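Local coordinates for Lmo0181 protein (Listeria monocytogenes serovar 1/2a, PDB 5F7V), which binds the cyclic glucan cycloalternan and probably hands it to an ABC transporter in the cell membrane as a lipid-attached, extracellular solute-binding protein, at residues K363-F372 with A385-T396; L106-F114 with T278-G286. All coordinates share one frame; numbering follows the deposited sequence.

Contact 1. Residues K363-F372 with A385-T396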
loop_
_atom_site.group_PDB
_atom_site.type_symbol
_atom_site.label_atom_id
_atom_site.label_comp_id
_atom_site.label_asym_id
_atom_site.label_seq_id
_atom_site.Cartn_x
_atom_site.Cartn_y
_atom_site.Cartn_z
ATOM N N LYS A 363 -14.482 -1.854 5.975
ATOM C CA LYS A 363 -15.830 -1.339 6.130
ATOM C C LYS A 363 -15.811 0.124 6.584
ATOM O O LYS A 363 -16.501 0.989 6.012
ATOM C CB LYS A 363 -16.556 -2.218 7.141
ATOM C CG LYS A 363 -17.983 -1.794 7.261
ATOM C CD LYS A 363 -18.649 -2.229 8.540
ATOM C CE LYS A 363 -18.515 -3.693 8.829
ATOM N NZ LYS A 363 -19.880 -4.118 9.245
ATOM N N ILE A 364 -15.016 0.436 7.605
ATOM C CA ILE A 364 -14.927 1.819 8.060
ATOM C C ILE A 364 -14.274 2.679 6.976
ATOM O O ILE A 364 -14.664 3.832 6.813
ATOM C CB ILE A 364 -14.315 2.029 9.461
ATOM C CG1 ILE A 364 -12.813 1.743 9.537
ATOM C CG2 ILE A 364 -15.114 1.242 10.481
ATOM C CD1 ILE A 364 -12.187 2.066 10.879
ATOM N N SER A 365 -13.331 2.119 6.223
ATOM C CA SER A 365 -12.719 2.863 5.134
ATOM C C SER A 365 -13.705 3.216 4.041
ATOM O O SER A 365 -13.710 4.345 3.557
ATOM C CB SER A 365 -11.538 2.051 4.575
ATOM O OG SER A 365 -10.487 1.973 5.550
ATOM N N ASP A 366 -14.569 2.279 3.698
ATOM C CA ASP A 366 -15.556 2.578 2.682
ATOM C C ASP A 366 -16.427 3.765 3.094
ATOM O O ASP A 366 -16.724 4.652 2.271
ATOM C CB ASP A 366 -16.430 1.363 2.395
ATOM C CG ASP A 366 -15.704 0.258 1.657
ATOM O OD1 ASP A 366 -14.634 0.412 1.057
ATOM O OD2 ASP A 366 -16.263 -0.851 1.698
ATOM N N TYR A 367 -16.881 3.754 4.347
ATOM C CA TYR A 367 -17.748 4.862 4.805
ATOM C C TYR A 367 -17.012 6.198 4.789
ATOM O O TYR A 367 -17.470 7.184 4.239
ATOM C CB TYR A 367 -18.290 4.582 6.208
ATOM C CG TYR A 367 -19.165 5.702 6.699
ATOM C CD1 TYR A 367 -20.516 5.735 6.380
ATOM C CD2 TYR A 367 -18.651 6.786 7.398
ATOM C CE1 TYR A 367 -21.322 6.792 6.811
ATOM C CE2 TYR A 367 -19.436 7.836 7.813
ATOM C CZ TYR A 367 -20.766 7.852 7.503
ATOM O OH TYR A 367 -21.569 8.919 7.911
ATOM N N THR A 368 -15.820 6.207 5.365
ATOM C CA THR A 368 -15.022 7.416 5.443
ATOM C C THR A 368 -14.679 7.906 4.054
ATOM O O THR A 368 -14.700 9.116 3.808
ATOM C CB THR A 368 -13.750 7.180 6.262
ATOM O OG1 THR A 368 -14.178 6.936 7.611
ATOM C CG2 THR A 368 -12.804 8.336 6.278
ATOM N N ASN A 369 -14.362 6.995 3.135
ATOM C CA ASN A 369 -14.013 7.403 1.784
ATOM C C ASN A 369 -15.177 8.071 1.092
ATOM O O ASN A 369 -15.002 9.036 0.352
ATOM C CB ASN A 369 -13.503 6.224 0.952
ATOM C CG ASN A 369 -12.145 5.762 1.400
ATOM O OD1 ASN A 369 -11.467 6.504 2.090
ATOM N ND2 ASN A 369 -11.736 4.588 1.016
ATOM N N SER A 370 -16.388 7.589 1.352
ATOM C CA SER A 370 -17.573 8.233 0.775
ATOM C C SER A 370 -17.701 9.654 1.363
ATOM O O SER A 370 -17.981 10.591 0.616
ATOM C CB SER A 370 -18.816 7.392 1.060
ATOM O OG SER A 370 -20.006 8.065 0.685
ATOM N N GLU A 371 -17.499 9.826 2.670
ATOM C CA GLU A 371 -17.580 11.160 3.282
ATOM C C GLU A 371 -16.529 12.090 2.697
ATOM O O GLU A 371 -16.807 13.257 2.461
ATOM C CB GLU A 371 -17.430 11.069 4.796
ATOM C CG GLU A 371 -18.628 10.391 5.450
ATOM C CD GLU A 371 -19.966 11.038 5.159
ATOM O OE1 GLU A 371 -20.052 12.260 5.441
ATOM O OE2 GLU A 371 -20.895 10.406 4.600
ATOM N N PHE A 372 -15.311 11.599 2.489
ATOM C CA PHE A 372 -14.261 12.424 1.930
ATOM C C PHE A 372 -14.566 12.812 0.486
ATOM O O PHE A 372 -14.346 13.960 0.111
ATOM C CB PHE A 372 -12.911 11.726 2.019
ATOM C CG PHE A 372 -12.327 11.611 3.393
ATOM C CD1 PHE A 372 -12.909 12.149 4.544
ATOM C CD2 PHE A 372 -11.135 10.922 3.550
ATOM C CE1 PHE A 372 -12.322 12.023 5.779
ATOM C CE2 PHE A 372 -10.554 10.767 4.785
ATOM C CZ PHE A 372 -11.143 11.332 5.906
ATOM N N ALA A 385 -17.248 15.731 7.474
ATOM C CA ALA A 385 -16.768 14.429 7.105
ATOM C C ALA A 385 -16.139 13.691 8.283
ATOM O O ALA A 385 -16.370 12.497 8.441
ATOM C CB ALA A 385 -15.763 14.522 5.964
ATOM N N LEU A 386 -15.343 14.406 9.067
ATOM C CA LEU A 386 -14.681 13.802 10.218
ATOM C C LEU A 386 -15.652 13.524 11.344
ATOM O O LEU A 386 -15.484 12.494 12.026
ATOM C CB LEU A 386 -13.490 14.654 10.628
ATOM C CG LEU A 386 -12.372 14.636 9.600
ATOM C CD1 LEU A 386 -11.356 15.681 9.958
ATOM C CD2 LEU A 386 -11.706 13.271 9.455
ATOM N N LYS A 387 -16.633 14.394 11.580
ATOM C CA LYS A 387 -17.668 14.122 12.580
ATOM C C LYS A 387 -18.409 12.867 12.191
ATOM O O LYS A 387 -18.606 11.947 13.003
ATOM C CB LYS A 387 -18.640 15.276 12.687
ATOM C CG LYS A 387 -19.775 15.005 13.645
ATOM C CD LYS A 387 -20.850 16.103 13.613
ATOM C CE LYS A 387 -21.900 15.953 14.714
ATOM N NZ LYS A 387 -22.626 14.679 14.641
ATOM N N ASN A 388 -18.834 12.790 10.935
ATOM C CA ASN A 388 -19.589 11.613 10.475
ATOM C C ASN A 388 -18.772 10.337 10.566
ATOM O O ASN A 388 -19.300 9.294 10.933
ATOM C CB ASN A 388 -20.075 11.871 9.054
ATOM C CG ASN A 388 -21.105 12.975 8.984
ATOM O OD1 ASN A 388 -21.668 13.430 9.983
ATOM N ND2 ASN A 388 -21.351 13.430 7.779
ATOM N N SER A 389 -17.491 10.443 10.235
ATOM C CA SER A 389 -16.593 9.302 10.340
ATOM C C SER A 389 -16.388 8.866 11.789
ATOM O O SER A 389 -16.336 7.675 12.048
ATOM C CB SER A 389 -15.238 9.631 9.733
ATOM O OG SER A 389 -15.326 9.893 8.344
ATOM N N GLU A 390 -16.278 9.811 12.719
ATOM C CA GLU A 390 -16.181 9.490 14.144
ATOM C C GLU A 390 -17.450 8.769 14.605
ATOM O O GLU A 390 -17.373 7.728 15.275
ATOM C CB GLU A 390 -15.952 10.767 14.965
ATOM C CG GLU A 390 -15.691 10.521 16.459
ATOM C CD GLU A 390 -16.813 10.836 17.454
ATOM O OE1 GLU A 390 -17.929 11.210 17.004
ATOM O OE2 GLU A 390 -16.614 10.694 18.705
ATOM N N ASP A 391 -18.618 9.282 14.245
ATOM C CA ASP A 391 -19.886 8.621 14.603
ATOM C C ASP A 391 -19.983 7.205 14.064
ATOM O O ASP A 391 -20.400 6.285 14.780
ATOM C CB ASP A 391 -21.054 9.443 14.077
ATOM C CG ASP A 391 -21.159 10.826 14.724
ATOM O OD1 ASP A 391 -20.640 10.966 15.862
ATOM O OD2 ASP A 391 -21.742 11.782 14.150
ATOM N N ASN A 392 -19.573 7.027 12.809
ATOM C CA ASN A 392 -19.689 5.709 12.197
ATOM C C ASN A 392 -18.718 4.710 12.834
ATOM O O ASN A 392 -19.075 3.562 13.050
ATOM C CB ASN A 392 -19.391 5.831 10.695
ATOM C CG ASN A 392 -19.376 4.489 10.016
ATOM O OD1 ASN A 392 -20.440 3.908 9.875
ATOM N ND2 ASN A 392 -18.218 3.983 9.701
ATOM N N ILE A 393 -17.492 5.144 13.123
ATOM C CA ILE A 393 -16.534 4.281 13.825
ATOM C C ILE A 393 -17.061 3.909 15.200
ATOM O O ILE A 393 -17.010 2.741 15.598
ATOM C CB ILE A 393 -15.142 4.923 13.889
ATOM C CG1 ILE A 393 -14.544 4.972 12.491
ATOM C CG2 ILE A 393 -14.260 4.158 14.865
ATOM C CD1 ILE A 393 -13.311 5.810 12.347
ATOM N N ASN A 394 -17.580 4.876 15.939
ATOM C CA ASN A 394 -18.123 4.582 17.275
ATOM C C ASN A 394 -19.217 3.549 17.221
ATOM O O ASN A 394 -19.214 2.641 18.024
ATOM C CB ASN A 394 -18.696 5.835 17.901
ATOM C CG ASN A 394 -17.639 6.808 18.359
ATOM O OD1 ASN A 394 -16.506 6.455 18.603
ATOM N ND2 ASN A 394 -18.043 8.043 18.554
ATOM N N LYS A 395 -20.120 3.671 16.256
ATOM C CA LYS A 395 -21.223 2.690 16.139
ATOM C C LYS A 395 -20.720 1.339 15.672
ATOM O O LYS A 395 -21.102 0.300 16.239
ATOM C CB LYS A 395 -22.300 3.240 15.206
ATOM C CG LYS A 395 -23.000 4.451 15.777
ATOM C CD LYS A 395 -23.246 4.521 17.288
ATOM C CE LYS A 395 -24.020 5.773 17.695
ATOM N NZ LYS A 395 -25.273 5.937 16.901
ATOM N N THR A 396 -19.856 1.314 14.670
ATOM C CA THR A 396 -19.351 0.062 14.128
ATOM C C THR A 396 -18.565 -0.721 15.185
ATOM O O THR A 396 -18.703 -1.954 15.308
ATOM C CB THR A 396 -18.469 0.344 12.899
ATOM O OG1 THR A 396 -19.316 0.935 11.901
ATOM C CG2 THR A 396 -17.799 -0.936 12.346
HETATM O O HOH W 1 -22.227 8.888 10.709
HETATM O O HOH W 2 -15.894 5.776 9.351
#

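Contact 2. Residues L106-F114 with T278-G286. With GLC (alpha-D-glucopyranose), chain B; GLC (alpha-D-glucopyranose), chain C.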
loop_
_atom_site.group_PDB
_atom_site.type_symbol
_atom_site.label_atom_id
_atom_site.label_comp_id
_atom_site.label_asym_id
_atom_site.label_seq_id
_atom_site.Cartn_x
_atom_site.Cartn_y
_atom_site.Cartn_z
ATOM N N LEU A 106 14.357 -11.475 7.844
ATOM C CA LEU A 106 13.307 -10.722 7.172
ATOM C C LEU A 106 13.040 -9.399 7.855
ATOM O O LEU A 106 13.322 -9.220 9.031
ATOM C CB LEU A 106 12.021 -11.541 7.175
ATOM C CG LEU A 106 12.179 -12.950 6.604
ATOM C CD1 LEU A 106 10.777 -13.534 6.497
ATOM C CD2 LEU A 106 12.794 -12.924 5.227
ATOM N N ASN A 107 12.483 -8.449 7.112
ATOM C CA ASN A 107 11.998 -7.223 7.747
ATOM C C ASN A 107 10.985 -7.559 8.833
ATOM O O ASN A 107 9.979 -8.226 8.603
ATOM C CB ASN A 107 11.365 -6.323 6.696
ATOM C CG ASN A 107 10.826 -5.041 7.280
ATOM O OD1 ASN A 107 9.825 -5.044 7.995
ATOM N ND2 ASN A 107 11.473 -3.913 6.959
ATOM N N LYS A 108 11.287 -7.105 10.039
ATOM C CA LYS A 108 10.482 -7.526 11.170
ATOM C C LYS A 108 9.060 -6.983 11.211
ATOM O O LYS A 108 8.139 -7.709 11.584
ATOM C CB LYS A 108 11.167 -7.118 12.449
ATOM C CG LYS A 108 10.571 -7.856 13.637
ATOM C CD LYS A 108 11.422 -7.742 14.870
ATOM C CE LYS A 108 10.622 -8.123 16.105
ATOM N NZ LYS A 108 11.301 -7.604 17.328
ATOM N N GLN A 109 8.915 -5.730 10.805
ATOM C CA GLN A 109 7.586 -5.138 10.740
ATOM C C GLN A 109 6.724 -5.867 9.713
ATOM O O GLN A 109 5.549 -6.102 9.942
ATOM C CB GLN A 109 7.674 -3.647 10.397
ATOM C CG GLN A 109 8.236 -2.810 11.529
ATOM C CD GLN A 109 9.715 -3.049 11.715
ATOM O OE1 GLN A 109 10.498 -3.060 10.764
ATOM N NE2 GLN A 109 10.097 -3.297 12.942
ATOM N N ALA A 110 7.310 -6.260 8.602
ATOM C CA ALA A 110 6.569 -6.940 7.558
ATOM C C ALA A 110 6.202 -8.346 7.996
ATOM O O ALA A 110 5.090 -8.778 7.771
ATOM C CB ALA A 110 7.379 -6.952 6.273
ATOM N N TYR A 111 7.129 -9.028 8.668
ATOM C CA TYR A 111 6.836 -10.385 9.170
ATOM C C TYR A 111 5.754 -10.339 10.234
ATOM O O TYR A 111 4.804 -11.163 10.237
ATOM C CB TYR A 111 8.125 -11.023 9.709
ATOM C CG TYR A 111 7.990 -12.463 10.123
ATOM C CD1 TYR A 111 7.733 -13.472 9.197
ATOM C CD2 TYR A 111 8.080 -12.838 11.446
ATOM C CE1 TYR A 111 7.606 -14.804 9.561
ATOM C CE2 TYR A 111 7.954 -14.169 11.826
ATOM C CZ TYR A 111 7.723 -15.140 10.875
ATOM O OH TYR A 111 7.577 -16.482 11.175
ATOM N N ASP A 112 5.884 -9.390 11.156
ATOM C CA ASP A 112 4.947 -9.266 12.277
ATOM C C ASP A 112 3.524 -8.883 11.861
ATOM O O ASP A 112 2.574 -9.079 12.632
ATOM C CB ASP A 112 5.454 -8.252 13.300
ATOM C CG ASP A 112 6.689 -8.703 14.073
ATOM O OD1 ASP A 112 7.049 -9.906 14.022
ATOM O OD2 ASP A 112 7.282 -7.797 14.712
ATOM N N ALA A 113 3.372 -8.328 10.668
ATOM C CA ALA A 113 2.065 -7.898 10.176
ATOM C C ALA A 113 1.074 -9.035 10.068
ATOM O O ALA A 113 -0.146 -8.786 10.069
ATOM C CB ALA A 113 2.224 -7.232 8.814
ATOM N N PHE A 114 1.581 -10.270 10.008
ATOM C CA PHE A 114 0.765 -11.444 9.751
ATOM C C PHE A 114 0.696 -12.361 10.948
ATOM O O PHE A 114 0.454 -13.543 10.804
ATOM C CB PHE A 114 1.191 -12.149 8.456
ATOM C CG PHE A 114 1.146 -11.192 7.298
ATOM C CD1 PHE A 114 -0.062 -10.850 6.737
ATOM C CD2 PHE A 114 2.293 -10.566 6.835
ATOM C CE1 PHE A 114 -0.152 -9.901 5.750
ATOM C CE2 PHE A 114 2.216 -9.632 5.857
ATOM C CZ PHE A 114 0.991 -9.281 5.329
ATOM N N THR A 278 5.258 8.425 7.192
ATOM C CA THR A 278 5.242 7.725 5.906
ATOM C C THR A 278 4.524 6.400 6.070
ATOM O O THR A 278 4.402 5.797 7.151
ATOM C CB THR A 278 6.664 7.489 5.440
ATOM O OG1 THR A 278 7.351 6.761 6.457
ATOM C CG2 THR A 278 7.336 8.853 5.153
ATOM N N HIS A 279 3.966 5.966 4.961
ATOM C CA HIS A 279 3.266 4.671 4.913
ATOM C C HIS A 279 4.245 3.517 5.015
ATOM O O HIS A 279 5.377 3.568 4.576
ATOM C CB HIS A 279 2.508 4.547 3.602
ATOM C CG HIS A 279 1.131 5.118 3.665
ATOM N ND1 HIS A 279 0.626 5.950 2.694
ATOM C CD2 HIS A 279 0.127 4.915 4.547
ATOM C CE1 HIS A 279 -0.630 6.237 2.982
ATOM N NE2 HIS A 279 -0.953 5.613 4.091
ATOM N N PHE A 280 3.767 2.415 5.571
ATOM C CA PHE A 280 4.397 1.092 5.559
ATOM C C PHE A 280 3.308 0.078 5.281
ATOM O O PHE A 280 2.357 -0.061 6.036
ATOM C CB PHE A 280 5.078 0.792 6.894
ATOM C CG PHE A 280 5.805 -0.524 6.893
ATOM C CD1 PHE A 280 7.123 -0.586 6.443
ATOM C CD2 PHE A 280 5.157 -1.688 7.265
ATOM C CE1 PHE A 280 7.792 -1.797 6.437
ATOM C CE2 PHE A 280 5.820 -2.899 7.226
ATOM C CZ PHE A 280 7.113 -2.923 6.815
ATOM N N PHE A 281 3.481 -0.618 4.176
ATOM C CA PHE A 281 2.529 -1.646 3.739
ATOM C C PHE A 281 3.272 -2.958 3.608
ATOM O O PHE A 281 4.462 -2.997 3.388
ATOM C CB PHE A 281 1.888 -1.209 2.418
ATOM C CG PHE A 281 0.990 -0.018 2.548
ATOM C CD1 PHE A 281 -0.112 -0.066 3.398
ATOM C CD2 PHE A 281 1.201 1.102 1.788
ATOM C CE1 PHE A 281 -0.931 1.031 3.523
ATOM C CE2 PHE A 281 0.378 2.205 1.922
ATOM C CZ PHE A 281 -0.696 2.167 2.777
ATOM N N ALA A 282 2.534 -4.046 3.699
ATOM C CA ALA A 282 3.099 -5.370 3.493
ATOM C C ALA A 282 2.072 -6.323 2.980
ATOM O O ALA A 282 0.917 -6.248 3.389
ATOM C CB ALA A 282 3.691 -5.942 4.769
ATOM N N ASN A 283 2.474 -7.190 2.064
ATOM C CA ASN A 283 1.613 -8.283 1.615
ATOM C C ASN A 283 2.118 -9.603 2.131
ATOM O O ASN A 283 3.331 -9.785 2.239
ATOM C CB ASN A 283 1.594 -8.293 0.096
ATOM C CG ASN A 283 0.991 -6.999 -0.447
ATOM O OD1 ASN A 283 -0.043 -6.567 0.025
ATOM N ND2 ASN A 283 1.624 -6.402 -1.460
ATOM N N GLY A 284 1.188 -10.496 2.407
ATOM C CA GLY A 284 1.476 -11.819 2.948
ATOM C C GLY A 284 0.642 -12.839 2.233
ATOM O O GLY A 284 -0.367 -12.504 1.607
ATOM N N ILE A 285 1.047 -14.089 2.331
ATOM C CA ILE A 285 0.286 -15.200 1.759
ATOM C C ILE A 285 -0.169 -16.070 2.906
ATOM O O ILE A 285 0.613 -16.514 3.739
ATOM C CB ILE A 285 1.111 -15.968 0.733
ATOM C CG1 ILE A 285 1.506 -15.042 -0.406
ATOM C CG2 ILE A 285 0.354 -17.183 0.269
ATOM C CD1 ILE A 285 2.458 -15.659 -1.409
ATOM N N GLY A 286 -1.483 -16.263 2.929
ATOM C CA GLY A 286 -2.178 -17.118 3.863
ATOM C C GLY A 286 -2.567 -18.436 3.231
ATOM O O GLY A 286 -2.638 -18.539 2.019
HETATM C C1 GLC B . -0.284 -1.709 -2.455
HETATM C C2 GLC B . 0.365 -2.699 -1.515
HETATM C C3 GLC B . -0.640 -3.179 -0.484
HETATM C C4 GLC B . -1.318 -1.995 0.196
HETATM C C5 GLC B . -1.953 -1.084 -0.846
HETATM C C6 GLC B . -2.543 0.185 -0.245
HETATM O O2 GLC B . 0.882 -3.792 -2.284
HETATM O O3 GLC B . 0.073 -3.937 0.490
HETATM O O4 GLC B . -2.374 -2.511 1.013
HETATM O O5 GLC B . -0.928 -0.646 -1.765
HETATM O O6 GLC B . -2.915 0.984 -1.391
HETATM C C1 GLC C . -3.940 1.936 -1.095
HETATM C C2 GLC C . -4.337 2.494 -2.455
HETATM C C3 GLC C . -3.126 3.185 -3.082
HETATM C C4 GLC C . -2.614 4.257 -2.138
HETATM C C5 GLC C . -2.408 3.716 -0.716
HETATM C C6 GLC C . -2.144 4.799 0.333
HETATM O O2 GLC C . -4.842 1.454 -3.310
HETATM O O3 GLC C . -3.581 3.761 -4.314
HETATM O O4 GLC C . -1.340 4.751 -2.585
HETATM O O5 GLC C . -3.530 2.984 -0.222
HETATM O O6 GLC C . -3.251 5.695 0.353
#

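Contact 1. Residues K363-F372 with A385-T396
Tyr367 lies against Asn392 where helices 361-376 and 382-397 run side by side. Its CB meets the amide nitrogen ND2 of Asn392 at 3.5 Å. Tyr367 CG faces Asn392 CG across the stack, and CD1 looks to Asn392 OD1. Tyr367 CD2 and CE2 touch Asn392 CB. That CB lies over the ring face, a CH-pi contact 3.8 Å from the Tyr367 centroid. The Asn392 amide is stacked on the same ring, with the two planes 17° apart. Tyr367 CE2 also reaches Asn388 O at 3.4 Å, and CZ lies near that same oxygen. At the tip, Tyr367 OH touches CB of Asn388, and water 1 joins this hydroxyl to the Asn388 carbonyl. Both Tyr367 and Asn392 hold CG anti to the backbone N, and the side chains slide past each other in opposite directions.

The two segments form an antiparallel helical hairpin near the C-terminus of the chain. Their axes approach to 9.2 Å, with their directions 164° apart. Helix 179-187 packs on the pair through Met179 and Phe182.

Deeper in the hairpin, water 2 bonds to Thr368 OG1 and accepts from Asn392 ND2. Asn388 ND2 donates to Glu371 OE1 over 2.9 Å, almost straight at 177°. The acceptor lies in the amide plane, but the donor stands above the carboxylate plane. Glu371 OE2 forms a salt bridge with Lys374, so both carboxylate oxygens are engaged. The apolar contacts lie toward the two ends of the segments. Phe372 presents its ring edge to Ala385 CB, while its CE1 meets Leu386 CD2 at 3.9 Å. In the conformer given, the Ile364 side chain crosses that of Ile393 at about a right angle, with Ile364 CD1 on Ile393 CG1, and Ile364 CG2 rests on Thr396 CG2.

Contact 2. Residues L106-F114 with T278-G286
Phe280 has CG anti to its own nitrogen (chi1 -177°), which sends the ring from the strand toward the start of helix 108-112. Phe114 turns CG to the side opposite its carbonyl carbon (chi1 -56°), and its ring lies on Gly284. Gly284 CA stands over one face of Phe114, 3.7 Å from the centroid. Ala113 CB covers the opposite face. The ring tip meets the strand backbone: Phe114 CZ comes to 3.2 Å from Gly284 N and also touches Asn283 C. Ala282 O lies at the edge of this ring.

The Phe280 tip points at the helix start. CZ meets Gln109 CB at 3.7 Å, and the backbone nitrogen of Ala110 lies at the ring edge. Asn107 is the N-cap: its OD1 accepts from Ala110 N over 2.9 Å, and the same oxygen touches Phe280 CZ. Between the two rings, Ala110 CB meets Ala282 CB at 4.1 Å.

The short helix thus packs on one side of strand 278-287, part of the mixed sheet of this periplasmic-binding-protein-like fold. The other side of the strand serves the glycan pocket. Asn283 points away from the helix and grips one glucose with both ends of its amide. Its OD1 accepts from O3 of this glucose (chain B) at 2.7 Å, and its ND2 donates to O2 of the same sugar at 2.8 Å. Phe281 lays its ring face against this sugar, with C6 above the ring centre. His279 CE1 touches C6 of the next glucose (chain C). Glu77 and Glu320 also hydrogen-bond the bound glycan.

Contact 2 is in the core beside the sheet, with no exposed residue among those that touch. Contact 1 is also mostly buried but lies farther out, with partly exposed residues and the exposed Lys363 at its rim. The centre of contact 2 is about 11 Å from the centre of the chain, that of contact 1 about 20 Å. They share no element, yet helix 179-187 packs on the hairpin of contact 1 and touches His279 and Phe281 of contact 2. Contact 1 mixes apolar contacts with amide, carboxylate and water bonding. No hydrogen bond crosses between the segments of contact 2; Asn107 caps the helix and Asn283 binds the sugar.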